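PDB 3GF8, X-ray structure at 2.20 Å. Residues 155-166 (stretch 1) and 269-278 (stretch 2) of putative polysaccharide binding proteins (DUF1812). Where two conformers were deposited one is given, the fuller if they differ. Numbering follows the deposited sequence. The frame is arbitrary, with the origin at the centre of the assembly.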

# COMPACT_ATOMS: atom_id res chain seq x y z
N GLY A 155 -11.89 12.99 -7.17
CA GLY A 155 -12.63 14.05 -7.84
C GLY A 155 -13.64 14.65 -6.88
O GLY A 155 -14.21 13.97 -6.01
N PHE A 156 -13.88 15.95 -7.01
CA PHE A 156 -14.83 16.61 -6.16
C PHE A 156 -15.73 17.43 -7.04
O PHE A 156 -15.26 18.31 -7.74
N GLN A 157 -17.04 17.14 -7.00
CA GLN A 157 -18.05 17.88 -7.76
C GLN A 157 -19.29 18.21 -6.96
O GLN A 157 -19.66 17.55 -5.97
N SER A 158 -19.98 19.22 -7.45
CA SER A 158 -21.29 19.57 -6.96
C SER A 158 -22.26 18.42 -7.24
O SER A 158 -22.35 17.93 -8.37
N TYR A 159 -23.01 18.02 -6.22
CA TYR A 159 -24.01 17.00 -6.36
C TYR A 159 -25.13 17.42 -7.29
O TYR A 159 -25.57 16.64 -8.12
N THR A 160 -25.62 18.64 -7.15
CA THR A 160 -26.69 19.12 -8.03
C THR A 160 -26.15 19.86 -9.25
O THR A 160 -26.91 20.20 -10.13
N GLY A 161 -24.85 20.12 -9.30
CA GLY A 161 -24.29 20.92 -10.38
C GLY A 161 -24.80 22.35 -10.37
O GLY A 161 -24.77 23.01 -11.39
N SER A 162 -25.29 22.83 -9.23
CA SER A 162 -25.89 24.16 -9.13
C SER A 162 -24.83 25.17 -8.75
O SER A 162 -25.12 26.37 -8.56
N TRP A 163 -23.60 24.68 -8.61
CA TRP A 163 -22.47 25.50 -8.32
C TRP A 163 -21.28 24.71 -8.82
O TRP A 163 -21.34 23.50 -8.88
N THR A 164 -20.22 25.40 -9.23
CA THR A 164 -19.03 24.72 -9.72
C THR A 164 -18.03 24.68 -8.61
O THR A 164 -17.56 25.73 -8.13
N LEU A 165 -17.72 23.48 -8.18
CA LEU A 165 -16.59 23.27 -7.32
C LEU A 165 -15.35 23.46 -8.19
O LEU A 165 -15.20 22.76 -9.18
N ASP A 166 -14.49 24.41 -7.85
CA ASP A 166 -13.20 24.55 -8.51
C ASP A 166 -12.06 23.97 -7.67
O ASP A 166 -11.70 24.52 -6.63
N ILE A 269 -12.25 7.69 -6.59
CA ILE A 269 -13.39 8.14 -5.83
C ILE A 269 -13.80 9.53 -6.27
O ILE A 269 -12.99 10.48 -6.20
N ILE A 270 -15.03 9.65 -6.75
CA ILE A 270 -15.67 10.95 -6.90
C ILE A 270 -16.55 11.25 -5.67
O ILE A 270 -17.42 10.46 -5.32
N PHE A 271 -16.33 12.41 -5.04
CA PHE A 271 -17.28 12.99 -4.10
C PHE A 271 -18.23 13.97 -4.78
O PHE A 271 -17.80 14.91 -5.50
N PHE A 272 -19.52 13.74 -4.54
CA PHE A 272 -20.59 14.62 -4.97
C PHE A 272 -21.06 15.37 -3.74
O PHE A 272 -21.66 14.79 -2.83
N LEU A 273 -20.76 16.67 -3.71
CA LEU A 273 -20.93 17.45 -2.49
C LEU A 273 -22.08 18.43 -2.56
O LEU A 273 -22.47 18.90 -3.65
N SER A 274 -22.62 18.72 -1.39
CA SER A 274 -23.56 19.79 -1.24
C SER A 274 -22.78 21.11 -1.27
O SER A 274 -21.54 21.15 -1.15
N GLU A 275 -23.53 22.19 -1.39
CA GLU A 275 -22.99 23.54 -1.17
C GLU A 275 -22.32 23.73 0.17
O GLU A 275 -21.50 24.60 0.32
N SER A 276 -22.67 22.92 1.15
CA SER A 276 -22.10 23.08 2.46
C SER A 276 -21.05 22.01 2.74
O SER A 276 -20.84 21.65 3.88
N TRP A 277 -20.38 21.52 1.69
CA TRP A 277 -19.30 20.53 1.83
C TRP A 277 -19.67 19.23 2.53
O TRP A 277 -18.83 18.65 3.20
N LEU A 278 -20.91 18.79 2.39
CA LEU A 278 -21.36 17.49 2.87
C LEU A 278 -21.36 16.55 1.66
O LEU A 278 -21.91 16.91 0.62

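Residues 155-158 and 269-273 run side by side as parallel strands, and a ladder of backbone hydrogen bonds, from Gly 155 N to Ile 269 O (2.9 Å) through Tyr 159 N to Leu 273 O (2.8 Å), fixes the register from which the side chains depart. Phe 156 and Phe 271 send their side chains to one face of the sheet, Gln 157 and Phe 272 to the other.

The two phenylalanines adopt nearly identical conformations, chi1 m with chi2 of 86° and 81°. Like rotamers on neighbouring parallel strands leave the rings almost parallel, their planes at 6°, but slid apart with centroids 5.2 Å from each other; they meet through Phe 156 CE2 and Phe 271 CD1 at 3.5 Å. Leu 273 (m, t) brings CD1 to the edge of the Phe 156 ring, 4.2 Å from Phe 156 CB, and the same methyl lies 3.4 Å from Leu 165 CD1. Leu 165 is extended (t, t), which carries its CD1 also to within 4.1 Å of Trp 277 CH2. Trp 277 itself starts sideways, but its m rotamer brings the indole back toward the first stretch.

On the face of Gln 157 and Phe 272, Gly 155 leaves room for Ile 270 (m, m): a CB on the glycine would come 2.8 Å from Ile 270 CD1, a clash. Gln 157 (m, t) turns its amide end toward the second strand, with OE1 3.2 Å from Phe 272 CE2 and NE2 3.8 Å from Ile 270 CG2. Phe 272, chi1 m, also receives Tyr 159, whose CD1 lies 3.9 Å from Phe 272 CB, although the t rotamer leads the end of the tyrosine away.

Beyond the strands, Trp 163 covers the start of the turn formed by Ser 274 to Trp 277. Its CB points toward the second stretch, and chi1 p with chi2 of -79° places CZ2 3.1 Å from Ser 274 O and 4.3 Å from Leu 273 CB. Glu 275 (m, t) lies along the indole, with CB over one face and CG 3.4 Å from Trp 163 CD1.

The indole nitrogen is satisfied by water 1, which accepts from Trp 163 NE1 (2.9 Å) and Thr 160 N (3.2 Å) and donates to Leu 273 O (3.0 Å). Ser 158 (t) points away from the second stretch and accepts a weak hydrogen bond at OG from Gly 161 N (2.8 Å).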

# COMPACT_ATOMS: atom_id res chain seq x y z
CB PHE A 156 -14.09 17.50 -5.14
CG PHE A 156 -13.08 16.76 -4.32
CD1 PHE A 156 -11.81 16.57 -4.78
CD2 PHE A 156 -13.43 16.22 -3.09
CE1 PHE A 156 -10.89 15.85 -4.05
CE2 PHE A 156 -12.52 15.50 -2.35
CZ PHE A 156 -11.26 15.31 -2.82
CB GLN A 157 -18.55 17.06 -8.94
CG GLN A 157 -17.50 16.46 -9.82
CD GLN A 157 -18.09 15.39 -10.76
OE1 GLN A 157 -19.32 15.23 -10.84
NE2 GLN A 157 -17.22 14.67 -11.47
CB SER A 158 -21.76 20.83 -7.69
OG SER A 158 -23.09 21.12 -7.32
CB TYR A 159 -24.62 16.64 -5.00
CG TYR A 159 -25.80 15.71 -5.14
CD1 TYR A 159 -25.61 14.39 -5.50
CD2 TYR A 159 -27.11 16.17 -4.97
CE1 TYR A 159 -26.66 13.54 -5.65
CE2 TYR A 159 -28.18 15.32 -5.13
CZ TYR A 159 -27.94 14.01 -5.47
OH TYR A 159 -28.97 13.14 -5.64
CB THR A 160 -27.60 20.09 -7.31
OG1 THR A 160 -26.80 21.19 -6.89
CG2 THR A 160 -28.30 19.43 -6.12
CB SER A 162 -26.98 24.16 -8.08
OG SER A 162 -26.41 24.06 -6.79
CB TRP A 163 -22.38 25.76 -6.81
CG TRP A 163 -22.23 24.54 -5.95
CD1 TRP A 163 -23.21 23.67 -5.58
CD2 TRP A 163 -21.02 24.06 -5.34
NE1 TRP A 163 -22.68 22.67 -4.77
CE2 TRP A 163 -21.34 22.90 -4.61
CE3 TRP A 163 -19.70 24.52 -5.32
CZ2 TRP A 163 -20.39 22.16 -3.89
CZ3 TRP A 163 -18.76 23.80 -4.60
CH2 TRP A 163 -19.12 22.63 -3.88
CB THR A 164 -18.33 25.42 -10.91
OG1 THR A 164 -19.30 25.71 -11.92
CG2 THR A 164 -17.17 24.53 -11.48
CB LEU A 165 -16.65 21.87 -6.71
CG LEU A 165 -15.73 21.63 -5.53
CD1 LEU A 165 -16.15 20.31 -4.88
CD2 LEU A 165 -14.23 21.66 -5.95
CB ASP A 166 -12.89 26.00 -8.81
CG ASP A 166 -11.45 26.20 -9.21
OD1 ASP A 166 -10.54 25.78 -8.44
OD2 ASP A 166 -11.22 26.78 -10.28
CB ILE A 269 -13.06 8.17 -4.33
CG1 ILE A 269 -12.41 6.83 -3.91
CG2 ILE A 269 -14.32 8.55 -3.52
CD1 ILE A 269 -12.24 6.67 -2.41
CB ILE A 270 -16.57 11.05 -8.12
CG1 ILE A 270 -15.91 10.48 -9.38
CG2 ILE A 270 -16.88 12.49 -8.38
CD1 ILE A 270 -14.61 11.13 -9.71
CB PHE A 271 -16.54 13.71 -2.98
CG PHE A 271 -15.62 12.82 -2.21
CD1 PHE A 271 -14.37 12.53 -2.70
CD2 PHE A 271 -16.02 12.27 -1.01
CE1 PHE A 271 -13.53 11.71 -2.02
CE2 PHE A 271 -15.17 11.45 -0.32
CZ PHE A 271 -13.94 11.17 -0.82
CB PHE A 272 -21.73 13.82 -5.59
CG PHE A 272 -21.32 13.15 -6.85
CD1 PHE A 272 -20.60 11.97 -6.82
CD2 PHE A 272 -21.58 13.75 -8.07
CE1 PHE A 272 -20.19 11.38 -7.99
CE2 PHE A 272 -21.16 13.16 -9.25
CZ PHE A 272 -20.47 11.98 -9.21
CB LEU A 273 -19.68 18.25 -2.21
CG LEU A 273 -18.42 17.41 -2.15
CD1 LEU A 273 -17.26 18.29 -2.43
CD2 LEU A 273 -18.36 16.83 -0.76
CB SER A 274 -24.32 19.67 0.08
OG SER A 274 -23.51 20.01 1.20
CB GLU A 275 -24.11 24.57 -1.27
CG GLU A 275 -24.71 24.66 -2.64
CD GLU A 275 -25.42 25.98 -2.89
OE1 GLU A 275 -25.68 26.73 -1.90
OE2 GLU A 275 -25.70 26.26 -4.08
CB SER A 276 -23.23 23.09 3.52
OG SER A 276 -24.10 21.98 3.35
CB TRP A 277 -18.08 21.15 2.49
CG TRP A 277 -17.40 22.05 1.55
CD1 TRP A 277 -17.65 23.35 1.35
CD2 TRP A 277 -16.41 21.67 0.60
NE1 TRP A 277 -16.88 23.83 0.33
CE2 TRP A 277 -16.09 22.82 -0.14
CE3 TRP A 277 -15.76 20.48 0.30
CZ2 TRP A 277 -15.12 22.83 -1.14
CZ3 TRP A 277 -14.80 20.48 -0.70
CH2 TRP A 277 -14.49 21.65 -1.40
CB LEU A 278 -22.76 17.63 3.47
CG LEU A 278 -23.63 16.46 3.95
CD1 LEU A 278 -23.05 15.81 5.22
CD2 LEU A 278 -25.11 16.94 4.18
O HOH W 1 -24.66 20.59 -4.77